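Local coordinates for protein luciferase-like monooxygenase (Streptomyces bottropensis, PDB 7BIP) that probably acts as a luciferase-like monooxygenase that inserts oxygen into a polyketide intermediate during rishirilide biosynthesis, at residues A[37-41]-A[320-324]; A[1-5]-A[316-320]; A[72-78]-A[102-108]. All coordinates share one frame; numbering follows the deposited sequence.

Contact 1. Residues A[37-41]-A[320-324]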
loop_
_atom_site.group_PDB
_atom_site.type_symbol
_atom_site.label_atom_id
_atom_site.label_comp_id
_atom_site.label_asym_id
_atom_site.label_seq_id
_atom_site.Cartn_x
_atom_site.Cartn_y
_atom_site.Cartn_z
ATOM N N PHE A 37 -19.311 -4.955 -12.633
ATOM C CA PHE A 37 -19.183 -5.795 -11.453
ATOM C C PHE A 37 -19.195 -4.948 -10.182
ATOM O O PHE A 37 -18.948 -3.736 -10.201
ATOM C CB PHE A 37 -17.904 -6.630 -11.536
ATOM C CG PHE A 37 -18.003 -7.778 -12.509
ATOM C CD1 PHE A 37 -18.471 -9.012 -12.087
ATOM C CD2 PHE A 37 -17.660 -7.613 -13.849
ATOM C CE1 PHE A 37 -18.581 -10.077 -12.968
ATOM C CE2 PHE A 37 -17.765 -8.692 -14.747
ATOM C CZ PHE A 37 -18.230 -9.919 -14.295
ATOM N N HIS A 38 -19.503 -5.606 -9.063
ATOM C CA HIS A 38 -19.723 -4.895 -7.803
ATOM C C HIS A 38 -18.411 -4.498 -7.125
ATOM O O HIS A 38 -18.320 -3.410 -6.542
ATOM C CB HIS A 38 -20.570 -5.773 -6.873
ATOM C CG HIS A 38 -20.728 -5.225 -5.489
ATOM N ND1 HIS A 38 -20.041 -5.731 -4.406
ATOM C CD2 HIS A 38 -21.499 -4.220 -5.011
ATOM C CE1 HIS A 38 -20.383 -5.061 -3.319
ATOM N NE2 HIS A 38 -21.263 -4.137 -3.660
ATOM N N HIS A 39 -17.389 -5.348 -7.183
ATOM C CA HIS A 39 -16.171 -5.098 -6.416
ATOM C C HIS A 39 -14.991 -5.833 -7.042
ATOM O O HIS A 39 -15.154 -6.691 -7.912
ATOM C CB HIS A 39 -16.341 -5.527 -4.953
ATOM C CG HIS A 39 -16.506 -7.004 -4.779
ATOM N ND1 HIS A 39 -17.732 -7.589 -4.559
ATOM C CD2 HIS A 39 -15.601 -8.014 -4.783
ATOM C CE1 HIS A 39 -17.579 -8.898 -4.440
ATOM N NE2 HIS A 39 -16.296 -9.181 -4.572
ATOM N N VAL A 40 -13.796 -5.470 -6.569
ATOM C CA VAL A 40 -12.545 -6.185 -6.809
ATOM C C VAL A 40 -11.962 -6.542 -5.444
ATOM O O VAL A 40 -11.801 -5.664 -4.585
ATOM C CB VAL A 40 -11.540 -5.333 -7.614
ATOM C CG1 VAL A 40 -10.203 -6.056 -7.734
ATOM C CG2 VAL A 40 -12.099 -5.008 -9.012
ATOM N N LYS A 41 -11.658 -7.819 -5.240
ATOM C CA LYS A 41 -11.149 -8.319 -3.968
ATOM C C LYS A 41 -9.760 -8.913 -4.185
ATOM O O LYS A 41 -9.458 -9.413 -5.266
ATOM C CB LYS A 41 -12.112 -9.389 -3.397
ATOM C CG LYS A 41 -11.656 -10.090 -2.117
ATOM C CD LYS A 41 -12.751 -11.042 -1.620
ATOM C CE LYS A 41 -13.934 -10.287 -1.026
ATOM N NZ LYS A 41 -15.089 -11.240 -0.830
ATOM N N THR A 320 -23.211 -11.432 -1.283
ATOM C CA THR A 320 -22.185 -10.941 -2.197
ATOM C C THR A 320 -21.207 -12.066 -2.521
ATOM O O THR A 320 -20.558 -12.607 -1.618
ATOM C CB THR A 320 -21.458 -9.750 -1.578
ATOM O OG1 THR A 320 -22.404 -8.698 -1.326
ATOM C CG2 THR A 320 -20.373 -9.244 -2.511
ATOM N N ILE A 321 -21.099 -12.414 -3.807
ATOM C CA ILE A 321 -20.170 -13.445 -4.267
ATOM C C ILE A 321 -18.973 -12.764 -4.912
ATOM O O ILE A 321 -19.144 -11.835 -5.713
ATOM C CB ILE A 321 -20.840 -14.401 -5.268
ATOM C CG1 ILE A 321 -21.743 -15.405 -4.541
ATOM C CG2 ILE A 321 -19.770 -15.138 -6.103
ATOM C CD1 ILE A 321 -22.552 -16.333 -5.459
ATOM N N SER A 322 -17.771 -13.228 -4.574
ATOM C CA SER A 322 -16.554 -12.852 -5.287
ATOM C C SER A 322 -16.166 -14.004 -6.200
ATOM O O SER A 322 -15.957 -15.130 -5.729
ATOM C CB SER A 322 -15.398 -12.525 -4.336
ATOM O OG SER A 322 -15.756 -11.521 -3.410
ATOM N N LEU A 323 -16.065 -13.720 -7.497
ATOM C CA LEU A 323 -15.720 -14.730 -8.494
ATOM C C LEU A 323 -14.204 -14.766 -8.648
ATOM O O LEU A 323 -13.601 -13.807 -9.131
ATOM C CB LEU A 323 -16.404 -14.406 -9.820
ATOM C CG LEU A 323 -17.913 -14.170 -9.732
ATOM C CD1 LEU A 323 -18.382 -13.415 -10.965
ATOM C CD2 LEU A 323 -18.664 -15.503 -9.580
ATOM N N GLN A 324 -13.588 -15.864 -8.225
ATOM C CA GLN A 324 -12.136 -15.995 -8.299
ATOM C C GLN A 324 -11.748 -16.432 -9.713
ATOM O O GLN A 324 -11.968 -17.591 -10.088
ATOM C CB GLN A 324 -11.658 -16.989 -7.244
ATOM C CG GLN A 324 -10.207 -17.373 -7.404
ATOM C CD GLN A 324 -9.329 -16.154 -7.423
ATOM O OE1 GLN A 324 -9.500 -15.248 -6.612
ATOM N NE2 GLN A 324 -8.395 -16.109 -8.357
#

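Contact 2. Residues A[1-5]-A[316-320]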
loop_
_atom_site.group_PDB
_atom_site.type_symbol
_atom_site.label_atom_id
_atom_site.label_comp_id
_atom_site.label_asym_id
_atom_site.label_seq_id
_atom_site.Cartn_x
_atom_site.Cartn_y
_atom_site.Cartn_z
ATOM N N MET A 1 -28.542 -10.563 -5.003
ATOM C CA MET A 1 -27.149 -10.989 -5.145
ATOM C C MET A 1 -26.275 -9.865 -5.668
ATOM O O MET A 1 -26.713 -9.066 -6.496
ATOM C CB MET A 1 -27.024 -12.178 -6.102
ATOM C CG MET A 1 -27.848 -13.385 -5.741
ATOM S SD MET A 1 -27.302 -14.191 -4.230
ATOM C CE MET A 1 -25.554 -14.418 -4.509
ATOM N N LYS A 2 -25.029 -9.819 -5.204
ATOM C CA LYS A 2 -23.994 -8.980 -5.800
ATOM C C LYS A 2 -22.847 -9.862 -6.265
ATOM O O LYS A 2 -22.583 -10.911 -5.666
ATOM C CB LYS A 2 -23.453 -7.934 -4.800
ATOM C CG LYS A 2 -24.494 -6.926 -4.291
ATOM C CD LYS A 2 -25.004 -6.048 -5.417
ATOM C CE LYS A 2 -25.677 -4.797 -4.885
ATOM N NZ LYS A 2 -26.167 -3.953 -6.004
ATOM N N PHE A 3 -22.158 -9.440 -7.331
ATOM C CA PHE A 3 -21.055 -10.221 -7.893
ATOM C C PHE A 3 -19.869 -9.314 -8.158
ATOM O O PHE A 3 -19.977 -8.362 -8.940
ATOM C CB PHE A 3 -21.453 -10.929 -9.200
ATOM C CG PHE A 3 -22.661 -11.805 -9.069
ATOM C CD1 PHE A 3 -22.538 -13.130 -8.664
ATOM C CD2 PHE A 3 -23.920 -11.305 -9.345
ATOM C CE1 PHE A 3 -23.670 -13.940 -8.537
ATOM C CE2 PHE A 3 -25.050 -12.106 -9.212
ATOM C CZ PHE A 3 -24.918 -13.421 -8.808
ATOM N N GLY A 4 -18.739 -9.624 -7.525
ATOM C CA GLY A 4 -17.483 -8.987 -7.851
ATOM C C GLY A 4 -16.456 -10.020 -8.252
ATOM O O GLY A 4 -16.791 -11.198 -8.434
ATOM N N ILE A 5 -15.203 -9.611 -8.414
ATOM C CA ILE A 5 -14.163 -10.566 -8.773
ATOM C C ILE A 5 -13.128 -10.600 -7.664
ATOM O O ILE A 5 -12.880 -9.602 -6.979
ATOM C CB ILE A 5 -13.483 -10.252 -10.119
ATOM C CG1 ILE A 5 -12.797 -8.881 -10.058
ATOM C CG2 ILE A 5 -14.507 -10.348 -11.273
ATOM C CD1 ILE A 5 -11.743 -8.671 -11.157
ATOM N N PHE A 316 -28.946 -19.965 0.564
ATOM C CA PHE A 316 -28.309 -18.991 1.435
ATOM C C PHE A 316 -29.012 -17.648 1.486
ATOM O O PHE A 316 -28.723 -16.860 2.391
ATOM C CB PHE A 316 -26.854 -18.751 0.995
ATOM C CG PHE A 316 -26.000 -19.988 0.995
ATOM C CD1 PHE A 316 -26.287 -21.057 1.834
ATOM C CD2 PHE A 316 -24.891 -20.076 0.156
ATOM C CE1 PHE A 316 -25.495 -22.197 1.825
ATOM C CE2 PHE A 316 -24.103 -21.206 0.142
ATOM C CZ PHE A 316 -24.389 -22.262 0.979
ATOM N N GLY A 317 -29.908 -17.360 0.554
ATOM C CA GLY A 317 -30.455 -16.026 0.452
ATOM C C GLY A 317 -29.578 -15.149 -0.419
ATOM O O GLY A 317 -28.662 -15.614 -1.104
ATOM N N ASP A 318 -29.863 -13.852 -0.387
ATOM C CA ASP A 318 -29.094 -12.898 -1.182
ATOM C C ASP A 318 -27.827 -12.474 -0.447
ATOM O O ASP A 318 -27.876 -12.124 0.736
ATOM C CB ASP A 318 -29.950 -11.678 -1.504
ATOM C CG ASP A 318 -30.886 -11.924 -2.655
ATOM O OD1 ASP A 318 -30.393 -12.226 -3.759
ATOM O OD2 ASP A 318 -32.113 -11.831 -2.452
ATOM N N PHE A 319 -26.692 -12.497 -1.141
ATOM C CA PHE A 319 -25.423 -12.097 -0.530
ATOM C C PHE A 319 -24.466 -11.686 -1.648
ATOM O O PHE A 319 -24.864 -11.565 -2.813
ATOM C CB PHE A 319 -24.865 -13.216 0.364
ATOM C CG PHE A 319 -24.465 -14.469 -0.382
ATOM C CD1 PHE A 319 -23.134 -14.712 -0.688
ATOM C CD2 PHE A 319 -25.415 -15.405 -0.763
ATOM C CE1 PHE A 319 -22.759 -15.856 -1.373
ATOM C CE2 PHE A 319 -25.043 -16.558 -1.448
ATOM C CZ PHE A 319 -23.706 -16.781 -1.753
ATOM N N THR A 320 -23.211 -11.432 -1.283
ATOM C CA THR A 320 -22.185 -10.941 -2.197
ATOM C C THR A 320 -21.207 -12.066 -2.521
ATOM O O THR A 320 -20.558 -12.607 -1.618
ATOM C CB THR A 320 -21.458 -9.750 -1.578
ATOM O OG1 THR A 320 -22.404 -8.698 -1.326
ATOM C CG2 THR A 320 -20.373 -9.244 -2.511
#

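Contact 3. Residues A[72-78]-A[102-108]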
loop_
_atom_site.group_PDB
_atom_site.type_symbol
_atom_site.label_atom_id
_atom_site.label_comp_id
_atom_site.label_asym_id
_atom_site.label_seq_id
_atom_site.Cartn_x
_atom_site.Cartn_y
_atom_site.Cartn_z
ATOM N N ARG A 72 -16.221 -1.357 -6.147
ATOM C CA ARG A 72 -15.701 -1.282 -4.787
ATOM C C ARG A 72 -14.400 -2.081 -4.666
ATOM O O ARG A 72 -14.080 -2.924 -5.505
ATOM C CB ARG A 72 -16.746 -1.780 -3.785
ATOM C CG ARG A 72 -18.038 -0.931 -3.806
ATOM C CD ARG A 72 -18.920 -1.176 -2.577
ATOM N NE ARG A 72 -18.316 -0.680 -1.334
ATOM C CZ ARG A 72 -18.284 0.598 -0.958
ATOM N NH1 ARG A 72 -18.818 1.540 -1.723
ATOM N NH2 ARG A 72 -17.702 0.930 0.191
ATOM N N LEU A 73 -13.630 -1.777 -3.620
ATOM C CA LEU A 73 -12.367 -2.457 -3.339
ATOM C C LEU A 73 -12.502 -3.177 -2.006
ATOM O O LEU A 73 -12.886 -2.561 -1.012
ATOM C CB LEU A 73 -11.196 -1.458 -3.279
ATOM C CG LEU A 73 -10.799 -0.668 -4.528
ATOM C CD1 LEU A 73 -10.769 -1.538 -5.795
ATOM C CD2 LEU A 73 -11.728 0.508 -4.725
ATOM N N VAL A 74 -12.190 -4.475 -1.970
ATOM C CA VAL A 74 -12.439 -5.271 -0.769
ATOM C C VAL A 74 -11.202 -6.073 -0.389
ATOM O O VAL A 74 -10.649 -6.800 -1.220
ATOM C CB VAL A 74 -13.639 -6.219 -0.953
ATOM C CG1 VAL A 74 -13.998 -6.885 0.389
ATOM C CG2 VAL A 74 -14.834 -5.474 -1.537
ATOM N N THR A 75 -10.787 -5.976 0.875
ATOM C CA THR A 75 -9.754 -6.882 1.368
ATOM C C THR A 75 -10.394 -8.211 1.762
ATOM O O THR A 75 -11.383 -8.243 2.500
ATOM C CB THR A 75 -8.982 -6.282 2.552
ATOM O OG1 THR A 75 -9.865 -5.928 3.627
ATOM C CG2 THR A 75 -8.217 -5.040 2.114
ATOM N N GLY A 76 -9.857 -9.303 1.227
ATOM C CA GLY A 76 -10.327 -10.630 1.569
ATOM C C GLY A 76 -9.167 -11.587 1.789
ATOM O O GLY A 76 -8.948 -12.487 0.973
ATOM N N ALA A 77 -8.415 -11.430 2.879
ATOM C CA ALA A 77 -8.703 -10.501 3.974
ATOM C C ALA A 77 -7.388 -10.018 4.575
ATOM O O ALA A 77 -6.382 -10.732 4.482
ATOM C CB ALA A 77 -9.549 -11.185 5.039
ATOM N N VAL A 78 -7.365 -8.817 5.172
ATOM C CA VAL A 78 -6.164 -8.416 5.895
ATOM C C VAL A 78 -6.004 -9.312 7.119
ATOM O O VAL A 78 -6.983 -9.837 7.677
ATOM C CB VAL A 78 -6.185 -6.928 6.297
ATOM C CG1 VAL A 78 -6.186 -6.035 5.053
ATOM C CG2 VAL A 78 -7.374 -6.633 7.198
ATOM N N ARG A 102 -14.917 3.792 -1.506
ATOM C CA ARG A 102 -15.316 2.537 -2.139
ATOM C C ARG A 102 -14.759 1.306 -1.431
ATOM O O ARG A 102 -14.919 0.190 -1.939
ATOM C CB ARG A 102 -14.882 2.520 -3.611
ATOM C CG ARG A 102 -15.646 3.504 -4.506
ATOM C CD ARG A 102 -15.194 3.399 -5.961
ATOM N NE ARG A 102 -13.869 3.988 -6.189
ATOM C CZ ARG A 102 -12.967 3.496 -7.039
ATOM N NH1 ARG A 102 -13.228 2.389 -7.725
ATOM N NH2 ARG A 102 -11.799 4.110 -7.199
ATOM N N LEU A 103 -14.146 1.471 -0.258
ATOM C CA LEU A 103 -13.452 0.382 0.420
ATOM C C LEU A 103 -14.369 -0.360 1.392
ATOM O O LEU A 103 -15.102 0.258 2.171
ATOM C CB LEU A 103 -12.243 0.940 1.188
ATOM C CG LEU A 103 -11.426 -0.021 2.055
ATOM C CD1 LEU A 103 -10.728 -1.059 1.186
ATOM C CD2 LEU A 103 -10.394 0.760 2.846
ATOM N N ASP A 104 -14.305 -1.694 1.356
ATOM C CA ASP A 104 -14.855 -2.565 2.388
ATOM C C ASP A 104 -13.717 -3.424 2.917
ATOM O O ASP A 104 -12.909 -3.929 2.130
ATOM C CB ASP A 104 -15.973 -3.475 1.835
ATOM C CG ASP A 104 -17.034 -2.698 1.072
ATOM O OD1 ASP A 104 -17.557 -1.712 1.617
ATOM O OD2 ASP A 104 -17.337 -3.069 -0.080
ATOM N N VAL A 105 -13.641 -3.602 4.240
ATOM C CA VAL A 105 -12.456 -4.211 4.848
ATOM C C VAL A 105 -12.842 -5.543 5.483
ATOM O O VAL A 105 -13.436 -5.592 6.568
ATOM C CB VAL A 105 -11.791 -3.295 5.874
ATOM C CG1 VAL A 105 -10.518 -3.973 6.389
ATOM C CG2 VAL A 105 -11.456 -1.952 5.234
ATOM N N GLY A 106 -12.466 -6.637 4.828
ATOM C CA GLY A 106 -12.498 -7.943 5.462
ATOM C C GLY A 106 -11.214 -8.207 6.235
ATOM O O GLY A 106 -10.113 -7.932 5.754
ATOM N N PHE A 107 -11.383 -8.727 7.452
ATOM C CA PHE A 107 -10.302 -9.150 8.336
ATOM C C PHE A 107 -10.397 -10.661 8.509
ATOM O O PHE A 107 -11.489 -11.189 8.728
ATOM C CB PHE A 107 -10.407 -8.509 9.737
ATOM C CG PHE A 107 -10.364 -6.988 9.768
ATOM C CD1 PHE A 107 -9.228 -6.326 10.245
ATOM C CD2 PHE A 107 -11.472 -6.230 9.422
ATOM C CE1 PHE A 107 -9.181 -4.928 10.317
ATOM C CE2 PHE A 107 -11.444 -4.831 9.501
ATOM C CZ PHE A 107 -10.288 -4.178 9.948
ATOM N N GLY A 108 -9.262 -11.365 8.436
ATOM C CA GLY A 108 -9.267 -12.812 8.493
ATOM C C GLY A 108 -8.231 -13.366 9.456
ATOM O O GLY A 108 -7.330 -12.665 9.912
#

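Contact 1. Residues A[37-41]-A[320-324]
Ser322 OG sits between two nitrogens of the 37-41 segment, His39 NE2 and Lys41 NZ. His39 meets it at the ring edge, near the ring plane, with NE2 2.7 Å from Ser322 OG; the bond is bent (141°), and either partner could be the donor. Lys41 runs out extended from the backbone and then bends at chi3 (-73°), which folds its tip back so that NZ donates to Ser322 OG at 2.7 Å; NZ also bonds to His229 ND1. Serine suits the spot because one small hydroxyl can serve both nitrogens. At its other nitrogen the His39 ring is held in plane by His38, the two ND1 atoms lying 3.0 Å apart in a nearly straight hydrogen bond. With both nitrogens engaged, the imidazole is likely to be fixed in rotation. Its CE1 also packs obliquely on the methyl of Thr320, 3.4 Å from CG2, a branch turned to His39 while Thr320 OG1 bonds to Glu225 O. His38 NE2 goes to Glu226. On the other side of strand 320-324, Phe37 and Leu323 cross at about a right angle, Phe37 CE1 touching Leu323 CD1 at 3.9 Å, an apolar meeting suited to burial. Were Lys41 replaced by an alanine, Ser322 OG would probably lose one of its two nitrogen partners and His229 ND1 its bond to the ammonium group. Strands 39-41 and 320-324 are not direct neighbours: their axes pass 7.9 Å apart at 58°, with strand 2-6 hydrogen-bonded between them in the parallel barrel sheet. The polar side chains meet inside the barrel over Gly4 of strand 2-6, whose lack of a side chain leaves room for the His39 ring; strand 72-78 flanks His39 and Lys41, and strand 228-236 Thr320 and Ser322.

Contact 2. Residues A[1-5]-A[316-320]
Charge pairing opens the contact: the N-terminal amine of Met1 forms a salt bridge with Asp318, N to OD1 2.8 Å, meeting the oxygen from above the carboxylate plane. The amine also bonds to Glu225, and Arg313 to Asp318 OD1, which is thus shared by two positive groups; an acid suits the place. Backbone bonding follows, with Lys2 N donating to Phe319 O at 3.0 Å and Thr320 pairing with Lys2 as a parallel bridge. This starts the seam between strands 2-6 and 320-324, first and last of the parallel sheet, which closes a TIM-type barrel, consistent with the luciferase-like family. Sulfur and apolar contacts complete the join. The Met1 chain bends at chi2 (-67°) and chi3 (-51°), lying alongside Phe319 and setting its methyl over one ring face: CE is 3.9 Å from the Phe319 centroid, a CH-pi contact. SD stands obliquely to the same ring, a Met-aromatic contact, and takes a weak hydrogen bond from Phe319 N. A flexible thioether suits this fold-back, while the Phe319 ring reaches Ile312 of helix 302-316. Gly317, just past that helix, has backbone angles (phi 87°) at which a CB would jam against Phe316 O, calling for glycine.

Contact 3. Residues A[72-78]-A[102-108]
The Arg72 guanidinium has Arg102 O over one face, 3.4 Å above its plane, and the Asp104 carboxylate at its edge. The grip is side-on: Asp104 OD2 lies in the guanidinium plane, 2.9 Å from Arg72 NE and met on its syn side, while Arg72 NH2 reaches Asp104 OD1. A bend at chi3 (68°) swings the group across, leaving the guanidinium and carboxylate planes 30° apart. Arginine suits the place because its edge offers several N-H, two for Asp104 and one for Gly101 O. Over one face of the Arg102 guanidinium lies Leu73 CD2, and its NH1 bonds to Val71 O.

The backbones run parallel, Leu73 to Thr75 opposite Leu103 to Val105; the register slips by one between Thr75 and Val78, a beta bulge, where the Gly76-Ala77 peptide is cis, like the non-prolyl cis peptide of bacterial luciferase and its relatives. The corner lays Ala77 CB against Gly106 O and Gly108 N. Gly106 O accepts from Thr75 OG1 (2.9 Å) and Val78 N; a side chain on Gly106 would strike Thr75 O. Val78 CG2 packs on Phe107 CD1. In this beta-alpha-beta unit, helix 85-98 covers Leu103, Val105 and Phe107; helix 57-67 lies on Leu73, Thr75 and Val78, helix 126-142 on Val105 and Phe107.

All three contacts belong to one parallel sheet that curls into a barrel. Contacts 1 and 2 have centres about 8 Å apart and share Thr320; between them they join the first two strands to the last strand or the loop that leads into it. Contact 3 lies about 11 Å from contact 1 and 15 Å from contact 2, centre to centre, and along the chain is nested inside the loops that they close. It carries the sheet on round the barrel, since strand 72-78 is hydrogen-bonded to strand 39-42. Contact 3 thus joins successive strands, whereas contact 2 begins the pairing of first and last strands that closes the barrel, and contact 1 spans strand 2-6 by side chains.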